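Local coordinates for protein malic enzyme (Entamoeba histolytica, PDB 3NV9) that activates metronidazole as a deeply entangled dimer and, as a malic enzyme, probably oxidises and decarboxylates malate with a nicotinamide cofactor, at the interface of chains A and B. Sequence-based numbering; all coordinates share one arbitrary frame. Chains: chain A/B, Malic enzyme.

Contact 1: the interface of chains A and B. Residues chain A 51-52, 125, 131, 452, 455; chain B 48-50.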
ATOM      1  N   PRO A  51     -10.096  -7.651  -2.105  1.00 19.66           N
ATOM      2  CA  PRO A  51     -10.684  -8.025  -0.834  1.00 19.32           C
ATOM      3  C   PRO A  51     -10.119  -9.383  -0.446  1.00 20.18           C
ATOM      4  O   PRO A  51      -9.756 -10.149  -1.352  1.00 20.93           O
ATOM      5  CB  PRO A  51     -12.168  -8.179  -1.177  1.00 19.68           C
ATOM      6  CG  PRO A  51     -12.417  -7.210  -2.265  1.00 18.86           C
ATOM      7  CD  PRO A  51     -11.140  -7.400  -3.116  1.00 19.48           C
ATOM      8  N   LYS A  52     -10.007  -9.632   0.856  1.00 19.52           N
ATOM      9  CA  LYS A  52      -9.737 -10.960   1.419  1.00 19.85           C
ATOM     10  C   LYS A  52     -10.812 -11.317   2.430  1.00 19.80           C
ATOM     11  O   LYS A  52     -10.640 -12.303   3.141  1.00 20.74           O
ATOM     12  CB  LYS A  52      -8.422 -10.986   2.173  1.00 18.71           C
ATOM     13  CG  LYS A  52      -8.229  -9.771   3.065  1.00 20.52           C
ATOM     14  CD  LYS A  52      -7.596 -10.054   4.434  1.00 19.92           C
ATOM     15  CE  LYS A  52      -6.228 -10.575   4.390  1.00 22.53           C
ATOM     16  NZ  LYS A  52      -5.590 -10.080   5.722  1.00 17.34           N
ATOM     17  N   LYS A 125       4.463 -11.392  -2.474  1.00 20.30           N
ATOM     18  CA  LYS A 125       3.174 -12.055  -2.459  1.00 19.94           C
ATOM     19  C   LYS A 125       3.292 -13.460  -3.032  1.00 18.65           C
ATOM     20  O   LYS A 125       2.882 -14.403  -2.390  1.00 18.56           O
ATOM     21  CB  LYS A 125       2.114 -11.261  -3.212  1.00 18.41           C
ATOM     22  CG  LYS A 125       0.752 -11.958  -3.162  1.00 19.92           C
ATOM     23  CD  LYS A 125       0.132 -11.907  -1.785  1.00 21.99           C
ATOM     24  CE  LYS A 125      -1.320 -12.326  -1.861  1.00 22.69           C
ATOM     25  NZ  LYS A 125      -1.997 -12.037  -0.581  1.00 21.69           N
ATOM     26  N   ASP A 131       1.728  -9.592   2.107  1.00 20.62           N
ATOM     27  CA  ASP A 131       1.109  -8.400   1.410  1.00 19.77           C
ATOM     28  C   ASP A 131       2.069  -7.208   1.469  1.00 19.72           C
ATOM     29  O   ASP A 131       2.531  -6.866   2.517  1.00 19.99           O
ATOM     30  CB  ASP A 131      -0.251  -8.067   1.996  1.00 18.14           C
ATOM     31  CG  ASP A 131      -1.248  -9.203   1.771  1.00 18.72           C
ATOM     32  OD1 ASP A 131      -1.522  -9.537   0.601  1.00 14.88           O
ATOM     33  OD2 ASP A 131      -1.743  -9.777   2.759  1.00 16.08           O
ATOM     34  N   ALA A 452      -1.843 -17.798  -1.893  1.00 20.00           N
ATOM     35  CA  ALA A 452      -1.511 -16.620  -2.704  1.00 19.78           C
ATOM     36  C   ALA A 452      -1.288 -17.038  -4.140  1.00 19.66           C
ATOM     37  O   ALA A 452      -1.819 -16.409  -5.069  1.00 19.06           O
ATOM     38  CB  ALA A 452      -0.261 -15.878  -2.131  1.00 18.82           C
ATOM     39  N   SER A 455      -4.600 -18.308  -5.612  1.00 19.52           N
ATOM     40  CA  SER A 455      -5.462 -17.163  -5.918  1.00 20.84           C
ATOM     41  C   SER A 455      -5.030 -16.490  -7.211  1.00 21.02           C
ATOM     42  O   SER A 455      -5.851 -16.244  -8.116  1.00 21.53           O
ATOM     43  CB  SER A 455      -5.408 -16.136  -4.813  1.00 20.11           C
ATOM     44  OG  SER A 455      -5.989 -16.700  -3.686  1.00 18.88           O
TER
ATOM     45  N   GLN B  48      -5.904  -7.277   0.596  1.00 18.01           N
ATOM     46  CA  GLN B  48      -4.647  -8.035   0.403  1.00 18.04           C
ATOM     47  C   GLN B  48      -4.089  -7.533  -0.912  1.00 17.17           C
ATOM     48  O   GLN B  48      -4.806  -6.904  -1.671  1.00 17.45           O
ATOM     49  CB  GLN B  48      -4.944  -9.550   0.290  1.00 17.31           C
ATOM     50  CG  GLN B  48      -5.590 -10.009  -1.046  1.00 16.57           C
ATOM     51  CD  GLN B  48      -5.782 -11.533  -1.104  1.00 16.18           C
ATOM     52  OE1 GLN B  48      -4.957 -12.280  -0.599  1.00 20.42           O
ATOM     53  NE2 GLN B  48      -6.881 -11.983  -1.662  1.00 15.43           N
ATOM     54  N   ILE B  49      -2.821  -7.771  -1.173  1.00 18.80           N
ATOM     55  CA  ILE B  49      -2.265  -7.403  -2.454  1.00 20.56           C
ATOM     56  C   ILE B  49      -2.294  -8.647  -3.373  1.00 21.08           C
ATOM     57  O   ILE B  49      -2.078  -9.763  -2.896  1.00 21.79           O
ATOM     58  CB  ILE B  49      -0.818  -6.940  -2.276  1.00 19.95           C
ATOM     59  CG1 ILE B  49      -0.756  -5.440  -2.012  1.00 22.00           C
ATOM     60  CG2 ILE B  49      -0.101  -7.126  -3.559  1.00 22.08           C
ATOM     61  CD1 ILE B  49      -1.203  -5.038  -0.679  1.00 19.68           C
ATOM     62  N   MET B  50      -2.508  -8.463  -4.677  1.00 21.50           N
ATOM     63  CA  MET B  50      -2.484  -9.597  -5.627  1.00 21.44           C
ATOM     64  C   MET B  50      -1.707  -9.253  -6.906  1.00 20.28           C
ATOM     65  O   MET B  50      -1.756  -8.107  -7.320  1.00 21.07           O
ATOM     66  CB  MET B  50      -3.949  -9.909  -5.992  1.00 21.07           C
ATOM     67  CG  MET B  50      -4.148 -11.217  -6.670  1.00 28.13           C
ATOM     68  SD  MET B  50      -3.889 -12.679  -5.595  1.00 35.70           S
ATOM     69  CE  MET B  50      -5.293 -12.285  -4.537  1.00 32.59           C
TER
HETATM   70  O   HOH W   1      -7.428 -14.589  -1.825  1.00 22.75           O
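The carboxylate of A:Asp131 takes up donors on both of its faces, with the backbone of B:Ile49 on one and the ammonium group of A:Lys125 on the other. The amide nitrogen N of B:Ile49 stands above the carboxylate plane, 49° out of it, and its bond to A:Asp131 OD1 is fairly straight at 2.8 Å. From the opposite face, and nearer the plane, A:Lys125 NZ meets the syn side of A:Asp131 OD1 at 2.8 Å in a salt bridge within chain A. Two donors thus grip a single carboxylate oxygen. The second flat group, the side-chain amide of B:Gln48, is turned steeply against the carboxylate. Its carbonyl oxygen, B:Gln48 OE1, accepts a hydrogen bond from A:Lys125 NZ at 3.0 Å, with the donor well off the C=O direction (129°) and tilted 29° from the carbonyl plane. Its NH2 nitrogen, B:Gln48 NE2, lies 2.7 Å from water 1, and this water stands 3.2 Å from the hydroxyl OG of A:Ser455. NE2 also makes a weak bond to the backbone O of A:Pro51.

The position of CG of B:Gln48 between its backbone N and carbonyl carbon, followed by an extended stem, carries the amide across the lysine at about a right angle. A:Lys125, bent at its second torsion, runs its stem alongside the backbone carbonyl of B:Ile49, with CD 3.3 Å from O. Its ammonium group therefore ties the carboxylate to the glutamine, and its nearby charge would probably polarise both acceptors. Further along, the twice-bent B:Met50 lays its thioether SD and terminal methyl CE against CB of A:Ser455, each at 3.9 Å, in an apolar contact.

Together these groups dock strand 47-51 of chain B against helices 114-128 and 438-461 and the start of strand 131-136 of chain A, whose own strand 47-51 joins through the weak glutamine bond, forming a largely polar part of the two-fold interface that helps hold the entangled dimer together.

Contact 2: the interface of chains A and B. Residues chain A 114, 134-136; chain B 157-158, 160-161.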
ATOM      1  N   LEU A 114       9.859   2.878  -8.546  1.00 18.30           N
ATOM      2  CA  LEU A 114       8.569   2.165  -8.525  1.00 18.43           C
ATOM      3  C   LEU A 114       8.568   0.803  -9.266  1.00 18.81           C
ATOM      4  O   LEU A 114       7.914  -0.110  -8.808  1.00 19.10           O
ATOM      5  CB  LEU A 114       7.465   3.045  -9.113  1.00 15.26           C
ATOM      6  CG  LEU A 114       6.918   4.069  -8.134  1.00 17.53           C
ATOM      7  CD1 LEU A 114       6.273   5.211  -8.903  1.00 16.00           C
ATOM      8  CD2 LEU A 114       5.915   3.460  -7.104  1.00 16.18           C
ATOM      9  N   PRO A 134       4.915  -0.960  -2.828  1.00 21.16           N
ATOM     10  CA  PRO A 134       6.044  -0.027  -2.950  1.00 20.89           C
ATOM     11  C   PRO A 134       5.768   1.272  -2.138  1.00 21.96           C
ATOM     12  O   PRO A 134       4.608   1.771  -2.111  1.00 21.43           O
ATOM     13  CB  PRO A 134       6.121   0.228  -4.460  1.00 21.38           C
ATOM     14  CG  PRO A 134       4.772  -0.224  -5.030  1.00 21.23           C
ATOM     15  CD  PRO A 134       4.058  -1.029  -4.025  1.00 19.64           C
ATOM     16  N   ILE A 135       6.791   1.791  -1.431  1.00 21.71           N
ATOM     17  CA  ILE A 135       6.699   3.133  -0.817  1.00 20.00           C
ATOM     18  C   ILE A 135       7.897   3.918  -1.256  1.00 20.04           C
ATOM     19  O   ILE A 135       8.907   3.890  -0.598  1.00 20.13           O
ATOM     20  CB  ILE A 135       6.692   3.063   0.711  1.00 20.80           C
ATOM     21  CG1 ILE A 135       5.547   2.175   1.209  1.00 19.99           C
ATOM     22  CG2 ILE A 135       6.591   4.478   1.377  1.00 16.64           C
ATOM     23  CD1 ILE A 135       4.172   2.839   1.171  1.00 14.22           C
ATOM     24  N   CYS A 136       7.798   4.562  -2.414  1.00 21.38           N
ATOM     25  CA  CYS A 136       8.909   5.382  -2.996  1.00 21.28           C
ATOM     26  C   CYS A 136       8.782   6.855  -2.559  1.00 21.42           C
ATOM     27  O   CYS A 136       7.768   7.487  -2.775  1.00 21.54           O
ATOM     28  CB  CYS A 136       8.912   5.270  -4.525  1.00 20.91           C
ATOM     29  SG  CYS A 136       9.540   3.700  -5.035  1.00 23.71           S
TER
ATOM     30  N   ARG B 157       6.636  13.968   0.760  1.00 23.37           N
ATOM     31  CA  ARG B 157       7.606  12.895   0.511  1.00 23.41           C
ATOM     32  C   ARG B 157       7.024  11.653  -0.206  1.00 23.09           C
ATOM     33  O   ARG B 157       7.677  11.096  -1.077  1.00 24.10           O
ATOM     34  CB  ARG B 157       8.341  12.563   1.809  1.00 23.79           C
ATOM     35  CG  ARG B 157       9.265  13.719   2.245  1.00 23.80           C
ATOM     36  CD  ARG B 157      10.308  13.344   3.323  1.00 25.08           C
ATOM     37  NE  ARG B 157      10.958  14.560   3.825  1.00 28.20           N
ATOM     38  CZ  ARG B 157      11.908  15.271   3.182  1.00 32.86           C
ATOM     39  NH1 ARG B 157      12.422  14.871   2.009  1.00 31.88           N
ATOM     40  NH2 ARG B 157      12.407  16.385   3.758  1.00 33.74           N
ATOM     41  N   ILE B 158       5.762  11.298   0.082  1.00 23.10           N
ATOM     42  CA  ILE B 158       5.220   9.992  -0.303  1.00 22.55           C
ATOM     43  C   ILE B 158       4.417  10.147  -1.576  1.00 23.42           C
ATOM     44  O   ILE B 158       4.015   9.153  -2.185  1.00 24.18           O
ATOM     45  CB  ILE B 158       4.349   9.412   0.804  1.00 21.77           C
ATOM     46  CG1 ILE B 158       4.325   7.874   0.761  1.00 20.24           C
ATOM     47  CG2 ILE B 158       2.912   9.970   0.748  1.00 21.34           C
ATOM     48  CD1 ILE B 158       3.356   7.235   1.862  1.00 13.08           C
ATOM     49  N   HIS B 160       5.087  10.496  -4.505  1.00 22.17           N
ATOM     50  CA  HIS B 160       5.660   9.863  -5.694  1.00 23.22           C
ATOM     51  C   HIS B 160       5.244   8.420  -5.911  1.00 22.04           C
ATOM     52  O   HIS B 160       5.442   7.874  -6.965  1.00 22.62           O
ATOM     53  CB  HIS B 160       7.161   9.941  -5.585  1.00 22.90           C
ATOM     54  CG  HIS B 160       7.635  11.343  -5.494  1.00 26.56           C
ATOM     55  ND1 HIS B 160       7.848  11.980  -4.284  1.00 27.80           N
ATOM     56  CD2 HIS B 160       7.833  12.272  -6.454  1.00 26.40           C
ATOM     57  CE1 HIS B 160       8.217  13.224  -4.514  1.00 25.51           C
ATOM     58  NE2 HIS B 160       8.209  13.428  -5.820  1.00 28.43           N
ATOM     59  N   THR B 161       4.624   7.844  -4.903  1.00 22.26           N
ATOM     60  CA  THR B 161       4.115   6.508  -4.943  1.00 21.52           C
ATOM     61  C   THR B 161       2.719   6.474  -5.485  1.00 22.37           C
ATOM     62  O   THR B 161       2.298   5.445  -6.021  1.00 23.93           O
ATOM     63  CB  THR B 161       4.096   5.941  -3.534  1.00 21.21           C
ATOM     64  OG1 THR B 161       5.451   5.836  -3.055  1.00 23.39           O
ATOM     65  CG2 THR B 161       3.459   4.532  -3.525  1.00 20.08           C
TER
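Hydrogen bonding centres on B:Thr161, whose hydroxyl OG1 is both acceptor and donor towards the backbone of A:Cys136. The amide N of A:Cys136 donates to B:Thr161 OG1 at 2.7 Å in a markedly bent bond (129° at the hydrogen). B:Thr161 OG1 in turn donates to the carbonyl oxygen A:Cys136 O at 2.9 Å, approaching well to the side of the C=O direction and somewhat tilted from its plane. The two bonds clasp both polar groups of one strand residue and limit the rotation of the hydroxyl. With OG1 anti to its own carbonyl carbon (chi1 -65°), the threonine turns its other branch to the strand as well.

Van der Waals contacts flank the hydrogen bonds on both sides. The methyl CG2 of B:Thr161 rests 3.3 Å from the backbone O of A:Pro134. The branch tip CD1 of A:Leu114 comes to 3.4 Å from the carbonyl O of B:His160. On the other flank, A:Ile135 and B:Ile158 meet at a slant, with CG2 of the first 4.1 Å from CG1 of the second.

Within chain B, the ring edge of B:His160 makes a weak in-plane bond from ND1 to the backbone O of B:Arg157, which may help steady the turn.

Within the N-terminal malic enzyme domains, the end of helix 148-158 and the 3-10 turn 159-161 of chain B abut the C-terminal end of strand 131-136 and the first turn of helix 114-128 of chain A, probably helping hold the subunits together.

The C-alpha centres of contact 1 and contact 2 lie about 20 Å apart along the same subunit boundary. On chain A both draw on helix 114-128 and strand 131-136: contact 1 uses the later part of the helix and the start of the strand, contact 2 the first helical turn and the strand's end. Chain B supplies different elements, so two separate stretches of one subunit are braced against a common helix and strand of the other. Two-fold symmetry repeats both contacts with the chains exchanged, giving four such patches that probably work together to keep the dimer interlocked.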